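Local coordinates for hypothetical protein yihE (Escherichia coli, PDB 1ZYL), which phosphorylates itself and other proteins on serine and threonine using ATP, as a bacterial kinase that probably counters stress linked to reactive oxygen species, at residues A[23-28]-A[103-108]; A[62-67]-A[93-98]; A[72-77]-A[85-90]. One frame throughout, in Å; residues are numbered along the deposited sequence.

All three contacts lie in the lobe of the five-stranded antiparallel sheet in this kinase-like fold, with interactions 2 and 3 nested in the chain loop that interaction 1 closes. Strand 101-107 ties them together: Phe-103 N lies 2.8 Å from Leu-96 O, a probable hydrogen bond between interactions 1 and 2, and Val-105 O lies 2.8 Å from Val-88 N, a probable one between 1 and 3. Interactions 2 and 3 use two stretches of helix 64-79, their centres about 12 Å apart. In each, one helix side chain, Ile-67 or Ala-74, lies about 10 Å from the side chain of Asp-217, the inferred magnesium ligand; interaction 1 is remote from the annotated sites.

Interaction 1 (A[23-28]-A[103-108]); sequences HGIRVD and FAVFPS
Ile-25 and Val-105 face each other with their CA atoms 9.3 Å apart, and His-23 and Ala-104 are the other nearest pair, so the backbones stay well separated and only side chains bridge them. Residues 23-28 are irregular loop between helix 13-22 and strand 32-34, with Ile-25 at the centre of an inverse gamma turn. Phe-103 to Phe-106 lie on strand 101-107 of the five-stranded antiparallel sheet, in the lobe that corresponds to the N-terminal lobe of protein kinases. The loop packs over one face of that sheet through side chains, and no hydrogen bond crosses the contact.

Two pairs of side chains do the work. His-23 and Phe-103 approach from opposite directions and form a T-shaped aromatic pair: the edge of the phenyl ring is directed at the imidazole, the ring centroids of His-23 and Phe-103 are 5.3 Å apart and their planes stand at 89°. The leading atom is Phe-103 CZ, 3.7 Å from His-23 CE1 and 3.8 Å from His-23 ND1. His-23 ND1 is also hydrogen-bonded to Ala-19 O of helix 13-22. Phe-103 stacks in turn with Phe-56 on the adjoining strand 52-57.

The second pair is wholly aliphatic. Ile-25 extends its CG1 branch (chi2 176°), which carries CD1 out toward the strand. Around this meeting point Phe-90 and Phe-44 touch both Ile-25 and Val-105, while Leu-20 of helix 13-22 rests on Ile-25, so the loop is packed into apolar surroundings. On the strand, Val-105 has CG2 anti to its own carbonyl carbon (CG1 has chi1 -172°), and this methyl meets Ile-25 CD1 tip to tip at 3.8 Å.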
loop_
_atom_site.group_PDB
_atom_site.type_symbol
_atom_site.label_atom_id
_atom_site.label_comp_id
_atom_site.label_asym_id
_atom_site.label_seq_id
_atom_site.Cartn_x
_atom_site.Cartn_y
_atom_site.Cartn_z
ATOM N N HIS A 23 -23.280 14.194 11.242
ATOM C CA HIS A 23 -22.981 13.065 12.117
ATOM C C HIS A 23 -22.544 13.536 13.501
ATOM O O HIS A 23 -21.713 12.900 14.154
ATOM C CB HIS A 23 -21.889 12.181 11.501
ATOM C CG HIS A 23 -22.290 11.530 10.212
ATOM N ND1 HIS A 23 -22.343 12.214 9.017
ATOM C CD2 HIS A 23 -22.667 10.260 9.935
ATOM C CE1 HIS A 23 -22.735 11.392 8.060
ATOM N NE2 HIS A 23 -22.939 10.200 8.591
ATOM N N GLY A 24 -23.110 14.659 13.933
ATOM C CA GLY A 24 -22.803 15.210 15.241
ATOM C C GLY A 24 -21.334 15.333 15.594
ATOM O O GLY A 24 -20.992 15.705 16.718
ATOM N N ILE A 25 -20.458 15.022 14.648
ATOM C CA ILE A 25 -19.032 15.119 14.899
ATOM C C ILE A 25 -18.641 16.587 15.037
ATOM O O ILE A 25 -18.188 17.211 14.079
ATOM C CB ILE A 25 -18.228 14.483 13.759
ATOM C CG1 ILE A 25 -18.703 13.045 13.544
ATOM C CG2 ILE A 25 -16.744 14.518 14.085
ATOM C CD1 ILE A 25 -18.042 12.341 12.388
ATOM N N ARG A 26 -18.835 17.137 16.234
ATOM C CA ARG A 26 -18.497 18.528 16.502
ATOM C C ARG A 26 -17.019 18.705 16.206
ATOM O O ARG A 26 -16.196 17.923 16.683
ATOM C CB ARG A 26 -18.735 18.871 17.972
ATOM C CG ARG A 26 -20.061 18.415 18.558
ATOM C CD ARG A 26 -20.165 18.898 20.004
ATOM N NE ARG A 26 -21.303 18.341 20.732
ATOM C CZ ARG A 26 -21.565 18.609 22.008
ATOM N NH1 ARG A 26 -22.617 18.064 22.608
ATOM N NH2 ARG A 26 -20.773 19.427 22.686
ATOM N N VAL A 27 -16.676 19.724 15.424
ATOM C CA VAL A 27 -15.276 19.962 15.104
ATOM C C VAL A 27 -14.647 20.791 16.217
ATOM O O VAL A 27 -14.545 20.330 17.352
ATOM C CB VAL A 27 -15.115 20.694 13.752
ATOM C CG1 VAL A 27 -13.641 20.774 13.375
ATOM C CG2 VAL A 27 -15.888 19.963 12.670
ATOM N N ASP A 28 -14.242 22.015 15.895
ATOM C CA ASP A 28 -13.615 22.905 16.866
ATOM C C ASP A 28 -13.086 24.147 16.164
ATOM O O ASP A 28 -13.754 25.180 16.114
ATOM C CB ASP A 28 -12.457 22.193 17.566
ATOM C CG ASP A 28 -11.742 23.085 18.556
ATOM O OD1 ASP A 28 -11.246 24.154 18.150
ATOM O OD2 ASP A 28 -11.669 22.712 19.744
ATOM N N PHE A 103 -16.678 7.979 4.227
ATOM C CA PHE A 103 -15.597 8.499 5.048
ATOM C C PHE A 103 -15.604 7.910 6.441
ATOM O O PHE A 103 -16.609 7.354 6.883
ATOM C CB PHE A 103 -15.659 10.023 5.141
ATOM C CG PHE A 103 -16.891 10.554 5.824
ATOM C CD1 PHE A 103 -18.148 10.404 5.253
ATOM C CD2 PHE A 103 -16.787 11.266 7.013
ATOM C CE1 PHE A 103 -19.281 10.962 5.855
ATOM C CE2 PHE A 103 -17.918 11.827 7.620
ATOM C CZ PHE A 103 -19.160 11.676 7.040
ATOM N N ALA A 104 -14.468 8.029 7.121
ATOM C CA ALA A 104 -14.307 7.524 8.473
ATOM C C ALA A 104 -13.449 8.514 9.246
ATOM O O ALA A 104 -12.790 9.365 8.655
ATOM C CB ALA A 104 -13.643 6.158 8.444
ATOM N N VAL A 105 -13.459 8.406 10.567
ATOM C CA VAL A 105 -12.684 9.306 11.409
ATOM C C VAL A 105 -11.709 8.494 12.246
ATOM O O VAL A 105 -12.102 7.525 12.888
ATOM C CB VAL A 105 -13.609 10.126 12.345
ATOM C CG1 VAL A 105 -12.808 11.178 13.070
ATOM C CG2 VAL A 105 -14.725 10.782 11.537
ATOM N N PHE A 106 -10.438 8.877 12.238
ATOM C CA PHE A 106 -9.449 8.140 13.011
ATOM C C PHE A 106 -8.745 9.010 14.036
ATOM O O PHE A 106 -8.471 10.186 13.788
ATOM C CB PHE A 106 -8.378 7.524 12.104
ATOM C CG PHE A 106 -8.916 6.609 11.050
ATOM C CD1 PHE A 106 -9.550 7.118 9.927
ATOM C CD2 PHE A 106 -8.774 5.231 11.174
ATOM C CE1 PHE A 106 -10.035 6.267 8.941
ATOM C CE2 PHE A 106 -9.255 4.371 10.195
ATOM C CZ PHE A 106 -9.888 4.890 9.075
ATOM N N PRO A 107 -8.432 8.432 15.207
ATOM C CA PRO A 107 -7.746 9.126 16.299
ATOM C C PRO A 107 -6.357 9.547 15.846
ATOM O O PRO A 107 -5.477 8.703 15.701
ATOM C CB PRO A 107 -7.675 8.064 17.391
ATOM C CG PRO A 107 -8.859 7.192 17.110
ATOM C CD PRO A 107 -8.830 7.073 15.618
ATOM N N SER A 108 -6.152 10.840 15.616
ATOM C CA SER A 108 -4.837 11.306 15.190
ATOM C C SER A 108 -3.800 10.670 16.107
ATOM O O SER A 108 -3.761 10.935 17.311
ATOM C CB SER A 108 -4.744 12.828 15.262
ATOM O OG SER A 108 -3.467 13.270 14.840
#

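Interaction 2 (A[62-67]-A[93-98]); sequences WTADQI and QTLLNH
Ile-67 and Leu-95 make the closest backbone approach, with CA atoms 7.6 Å apart, where the first turn of helix 64-79 passes the residues leading into strand 96-98. Leu-95 is the sole residue of its segment in the contact, and it meets two helix residues set three positions apart. Leu-95 CD1 comes to 3.9 Å from both CA and CB of Ala-64, lying against the backbone as much as the methyl. Its CG is 3.9 Å from Ile-67 CG2. In Ile-67, CG1 sits beside the backbone N, anti to the carbonyl carbon (chi1 -58°), which leaves CG2 to face Leu-95, and the two side chains cross at about a right angle. With an alanine in place of Leu-95, Ile-67 CG2 and Ala-64 would probably lose this partner and a gap open between the helix and segment 93-98.

A capping box starts the helix. Thr-63 N donates to Gln-66 OE1 at 2.6 Å, with an N-H...O angle of 150° and the donor in the carbonyl plane, on a lone pair; the return bond from Gln-66 N to Thr-63 OG1 is weak, and the place of that hydroxyl is doubtful. Thr-63 O also accepts from the N atoms of Gln-66 and Ile-67.

The helix, probably the counterpart of helix C in protein kinases, lies over one face of the five-stranded sheet near its outer strand 96-98: Tyr-102 of strand 101-107 touches both Ala-64 and Leu-95, while Gln-66, through NE2, and Trp-62, through NE1, bond to His-143 O and Asp-219 O.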
loop_
_atom_site.group_PDB
_atom_site.type_symbol
_atom_site.label_atom_id
_atom_site.label_comp_id
_atom_site.label_asym_id
_atom_site.label_seq_id
_atom_site.Cartn_x
_atom_site.Cartn_y
_atom_site.Cartn_z
ATOM N N TRP A 62 -12.913 1.793 -3.666
ATOM C CA TRP A 62 -13.427 0.715 -2.825
ATOM C C TRP A 62 -14.943 0.802 -2.634
ATOM O O TRP A 62 -15.525 1.890 -2.662
ATOM C CB TRP A 62 -12.769 0.774 -1.437
ATOM C CG TRP A 62 -11.289 0.463 -1.381
ATOM C CD1 TRP A 62 -10.375 1.029 -0.543
ATOM C CD2 TRP A 62 -10.572 -0.518 -2.146
ATOM N NE1 TRP A 62 -9.137 0.466 -0.733
ATOM C CE2 TRP A 62 -9.227 -0.486 -1.712
ATOM C CE3 TRP A 62 -10.933 -1.423 -3.156
ATOM C CZ2 TRP A 62 -8.239 -1.322 -2.255
ATOM C CZ3 TRP A 62 -9.946 -2.257 -3.695
ATOM C CH2 TRP A 62 -8.619 -2.198 -3.243
ATOM N N THR A 63 -15.587 -0.341 -2.436
ATOM C CA THR A 63 -17.022 -0.342 -2.194
ATOM C C THR A 63 -17.175 -0.330 -0.690
ATOM O O THR A 63 -16.205 -0.532 0.034
ATOM C CB THR A 63 -17.721 -1.606 -2.736
ATOM O OG1 THR A 63 -17.093 -2.774 -2.197
ATOM C CG2 THR A 63 -17.661 -1.644 -4.251
ATOM N N ALA A 64 -18.389 -0.087 -0.217
ATOM C CA ALA A 64 -18.640 -0.066 1.214
ATOM C C ALA A 64 -18.245 -1.431 1.793
ATOM O O ALA A 64 -17.501 -1.522 2.779
ATOM C CB ALA A 64 -20.116 0.236 1.478
ATOM N N ASP A 65 -18.728 -2.491 1.159
ATOM C CA ASP A 65 -18.420 -3.844 1.597
ATOM C C ASP A 65 -16.918 -4.067 1.733
ATOM O O ASP A 65 -16.485 -4.929 2.492
ATOM C CB ASP A 65 -18.990 -4.856 0.605
ATOM C CG ASP A 65 -20.494 -4.797 0.525
ATOM O OD1 ASP A 65 -21.062 -3.745 0.892
ATOM O OD2 ASP A 65 -21.107 -5.793 0.086
ATOM N N GLN A 66 -16.124 -3.296 0.999
ATOM C CA GLN A 66 -14.673 -3.438 1.043
ATOM C C GLN A 66 -14.038 -2.606 2.164
ATOM O O GLN A 66 -13.098 -3.048 2.828
ATOM C CB GLN A 66 -14.082 -3.040 -0.309
ATOM C CG GLN A 66 -14.640 -3.844 -1.463
ATOM C CD GLN A 66 -14.017 -3.482 -2.800
ATOM O OE1 GLN A 66 -14.195 -2.375 -3.315
ATOM N NE2 GLN A 66 -13.273 -4.421 -3.368
ATOM N N ILE A 67 -14.555 -1.399 2.370
ATOM C CA ILE A 67 -14.039 -0.526 3.411
ATOM C C ILE A 67 -14.441 -1.108 4.758
ATOM O O ILE A 67 -13.745 -0.929 5.755
ATOM C CB ILE A 67 -14.596 0.917 3.249
ATOM C CG1 ILE A 67 -14.206 1.449 1.866
ATOM C CG2 ILE A 67 -14.037 1.841 4.329
ATOM C CD1 ILE A 67 -14.796 2.801 1.524
ATOM N N GLN A 93 -22.175 2.462 13.074
ATOM C CA GLN A 93 -21.023 1.937 12.358
ATOM C C GLN A 93 -19.877 2.932 12.363
ATOM O O GLN A 93 -19.900 3.929 13.089
ATOM C CB GLN A 93 -21.390 1.608 10.912
ATOM C CG GLN A 93 -21.581 2.835 10.051
ATOM C CD GLN A 93 -22.730 3.694 10.523
ATOM O OE1 GLN A 93 -22.786 4.890 10.233
ATOM N NE2 GLN A 93 -23.665 3.083 11.246
ATOM N N THR A 94 -18.880 2.645 11.533
ATOM C CA THR A 94 -17.699 3.483 11.423
ATOM C C THR A 94 -17.599 4.131 10.043
ATOM O O THR A 94 -16.920 5.147 9.869
ATOM C CB THR A 94 -16.412 2.652 11.698
ATOM O OG1 THR A 94 -16.496 1.385 11.033
ATOM C CG2 THR A 94 -16.240 2.413 13.179
ATOM N N LEU A 95 -18.298 3.547 9.076
ATOM C CA LEU A 95 -18.280 4.029 7.696
ATOM C C LEU A 95 -19.334 5.077 7.374
ATOM O O LEU A 95 -20.351 4.764 6.745
ATOM C CB LEU A 95 -18.477 2.862 6.731
ATOM C CG LEU A 95 -17.643 2.886 5.457
ATOM C CD1 LEU A 95 -18.413 2.152 4.360
ATOM C CD2 LEU A 95 -17.323 4.314 5.060
ATOM N N LEU A 96 -19.095 6.317 7.782
ATOM C CA LEU A 96 -20.050 7.377 7.494
ATOM C C LEU A 96 -20.050 7.662 5.992
ATOM O O LEU A 96 -19.139 7.253 5.267
ATOM C CB LEU A 96 -19.695 8.651 8.270
ATOM C CG LEU A 96 -19.391 8.534 9.769
ATOM C CD1 LEU A 96 -20.081 7.304 10.366
ATOM C CD2 LEU A 96 -17.894 8.429 9.960
ATOM N N ASN A 97 -21.080 8.362 5.529
ATOM C CA ASN A 97 -21.204 8.703 4.117
ATOM C C ASN A 97 -22.023 9.974 3.877
ATOM O O ASN A 97 -23.245 9.985 4.033
ATOM C CB ASN A 97 -21.841 7.543 3.353
ATOM C CG ASN A 97 -22.323 7.952 1.980
ATOM O OD1 ASN A 97 -21.526 8.275 1.103
ATOM N ND2 ASN A 97 -23.636 7.955 1.791
ATOM N N HIS A 98 -21.350 11.053 3.505
ATOM C CA HIS A 98 -22.059 12.286 3.228
ATOM C C HIS A 98 -22.012 12.558 1.739
ATOM O O HIS A 98 -20.961 12.436 1.108
ATOM C CB HIS A 98 -21.445 13.458 3.983
ATOM C CG HIS A 98 -22.190 14.740 3.793
ATOM N ND1 HIS A 98 -23.562 14.788 3.682
ATOM C CD2 HIS A 98 -21.763 16.023 3.741
ATOM C CE1 HIS A 98 -23.949 16.045 3.575
ATOM N NE2 HIS A 98 -22.877 16.815 3.611
#

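Interaction 3 (A[72-77]-A[85-90]); sequences QFALQL and AAPVAF
Ala-74 with Pro-87 and Leu-75 with Ala-86 make this contact, and neither phenyl ring, Phe-73 or Phe-90, takes part across it. Phe-73 has Leu-77 CD2 over one face, 3.9 Å above the plane and offset toward the rim, a packing within the helix itself. Phe-90 is covered likewise by Val-88 CG1, 3.8 Å above one face of its ring and displaced to the rim.

Across the contact the backbones run close, Leu-75 CA and Ala-86 CA being 5.1 Å apart, an approach that the small side chain of Ala-86 allows. Ala-86 points its methyl at the helix, where CB meets Leu-75 CD1 at 3.8 Å. Leu-75 has CG roughly anti to the backbone N (chi1 -149°), which swings CD1 over to that methyl. The same Leu-75 CD1 reaches on to within 4.2 Å of Pro-87 O. Ala-74 CB faces the proline ring at Pro-87 CD, 4.1 Å away.

This chain probably corresponds to the link between helix C and strand 4 of protein kinases: the irregular segment 85-90 runs back past helix 64-79 toward strand 96-98, with Pro-87 between helix and sheet and Val-88 bonded by its backbone to Val-105. Pro-87 touches Ala-104 and Phe-106 of strand 101-107 as well as His-71 of the helix. Phe-73 and Leu-77 pack on Thr-135 of helix 119-136, and Gln-76 OE1 accepts a hydrogen bond from Arg-197 NH1.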
loop_
_atom_site.group_PDB
_atom_site.type_symbol
_atom_site.label_atom_id
_atom_site.label_comp_id
_atom_site.label_asym_id
_atom_site.label_seq_id
_atom_site.Cartn_x
_atom_site.Cartn_y
_atom_site.Cartn_z
ATOM N N GLN A 72 -13.102 -3.610 9.917
ATOM C CA GLN A 72 -13.240 -4.761 10.780
ATOM C C GLN A 72 -11.808 -5.152 11.154
ATOM O O GLN A 72 -11.430 -5.132 12.329
ATOM C CB GLN A 72 -13.949 -5.897 10.022
ATOM C CG GLN A 72 -14.395 -7.065 10.893
ATOM C CD GLN A 72 -15.026 -6.610 12.213
ATOM O OE1 GLN A 72 -15.861 -5.698 12.238
ATOM N NE2 GLN A 72 -14.631 -7.252 13.315
ATOM N N PHE A 73 -11.005 -5.469 10.142
ATOM C CA PHE A 73 -9.622 -5.864 10.359
ATOM C C PHE A 73 -8.938 -4.920 11.349
ATOM O O PHE A 73 -8.402 -5.359 12.363
ATOM C CB PHE A 73 -8.873 -5.878 9.024
ATOM C CG PHE A 73 -7.511 -6.516 9.088
ATOM C CD1 PHE A 73 -6.573 -6.263 8.097
ATOM C CD2 PHE A 73 -7.174 -7.384 10.120
ATOM C CE1 PHE A 73 -5.322 -6.863 8.132
ATOM C CE2 PHE A 73 -5.923 -7.992 10.163
ATOM C CZ PHE A 73 -4.995 -7.731 9.168
ATOM N N ALA A 74 -8.968 -3.623 11.064
ATOM C CA ALA A 74 -8.345 -2.643 11.948
ATOM C C ALA A 74 -8.869 -2.770 13.370
ATOM O O ALA A 74 -8.097 -2.793 14.325
ATOM C CB ALA A 74 -8.602 -1.236 11.439
ATOM N N LEU A 75 -10.188 -2.859 13.504
ATOM C CA LEU A 75 -10.815 -2.965 14.813
ATOM C C LEU A 75 -10.385 -4.235 15.532
ATOM O O LEU A 75 -10.061 -4.196 16.717
ATOM C CB LEU A 75 -12.336 -2.941 14.673
ATOM C CG LEU A 75 -13.079 -2.317 15.855
ATOM C CD1 LEU A 75 -13.137 -0.800 15.660
ATOM C CD2 LEU A 75 -14.487 -2.903 15.958
ATOM N N GLN A 76 -10.386 -5.360 14.820
ATOM C CA GLN A 76 -9.978 -6.636 15.406
ATOM C C GLN A 76 -8.505 -6.585 15.790
ATOM O O GLN A 76 -8.112 -7.032 16.869
ATOM C CB GLN A 76 -10.218 -7.779 14.416
ATOM C CG GLN A 76 -9.589 -9.105 14.832
ATOM C CD GLN A 76 -10.090 -10.289 14.017
ATOM O OE1 GLN A 76 -10.424 -10.156 12.836
ATOM N NE2 GLN A 76 -10.129 -11.459 14.642
ATOM N N LEU A 77 -7.695 -6.032 14.898
ATOM C CA LEU A 77 -6.263 -5.908 15.126
ATOM C C LEU A 77 -5.990 -5.162 16.441
ATOM O O LEU A 77 -5.049 -5.489 17.172
ATOM C CB LEU A 77 -5.635 -5.163 13.944
ATOM C CG LEU A 77 -4.318 -5.676 13.357
ATOM C CD1 LEU A 77 -4.377 -7.177 13.188
ATOM C CD2 LEU A 77 -4.058 -4.996 12.011
ATOM N N ALA A 85 -4.532 2.439 14.290
ATOM C CA ALA A 85 -5.644 3.250 14.766
ATOM C C ALA A 85 -6.940 2.831 14.082
ATOM O O ALA A 85 -7.103 2.981 12.875
ATOM C CB ALA A 85 -5.372 4.720 14.517
ATOM N N ALA A 86 -7.860 2.289 14.865
ATOM C CA ALA A 86 -9.135 1.858 14.327
ATOM C C ALA A 86 -10.028 3.076 14.135
ATOM O O ALA A 86 -9.907 4.063 14.859
ATOM C CB ALA A 86 -9.793 0.869 15.279
ATOM N N PRO A 87 -10.921 3.033 13.141
ATOM C CA PRO A 87 -11.817 4.167 12.902
ATOM C C PRO A 87 -12.827 4.278 14.044
ATOM O O PRO A 87 -13.232 3.264 14.609
ATOM C CB PRO A 87 -12.472 3.802 11.581
ATOM C CG PRO A 87 -12.507 2.297 11.644
ATOM C CD PRO A 87 -11.146 1.961 12.158
ATOM N N VAL A 88 -13.224 5.502 14.388
ATOM C CA VAL A 88 -14.193 5.721 15.463
ATOM C C VAL A 88 -15.609 5.339 15.045
ATOM O O VAL A 88 -15.984 5.485 13.883
ATOM C CB VAL A 88 -14.230 7.190 15.901
ATOM C CG1 VAL A 88 -15.400 7.420 16.844
ATOM C CG2 VAL A 88 -12.926 7.563 16.579
ATOM N N ALA A 89 -16.402 4.861 15.996
ATOM C CA ALA A 89 -17.775 4.475 15.694
ATOM C C ALA A 89 -18.729 5.625 15.989
ATOM O O ALA A 89 -18.523 6.401 16.925
ATOM C CB ALA A 89 -18.163 3.246 16.503
ATOM N N PHE A 90 -19.777 5.739 15.184
ATOM C CA PHE A 90 -20.741 6.806 15.388
ATOM C C PHE A 90 -22.184 6.339 15.454
ATOM O O PHE A 90 -22.909 6.368 14.456
ATOM C CB PHE A 90 -20.583 7.875 14.308
ATOM C CG PHE A 90 -19.357 8.716 14.481
ATOM C CD1 PHE A 90 -19.287 9.657 15.501
ATOM C CD2 PHE A 90 -18.248 8.538 13.651
ATOM C CE1 PHE A 90 -18.128 10.412 15.697
ATOM C CE2 PHE A 90 -17.081 9.289 13.839
ATOM C CZ PHE A 90 -17.022 10.227 14.864
#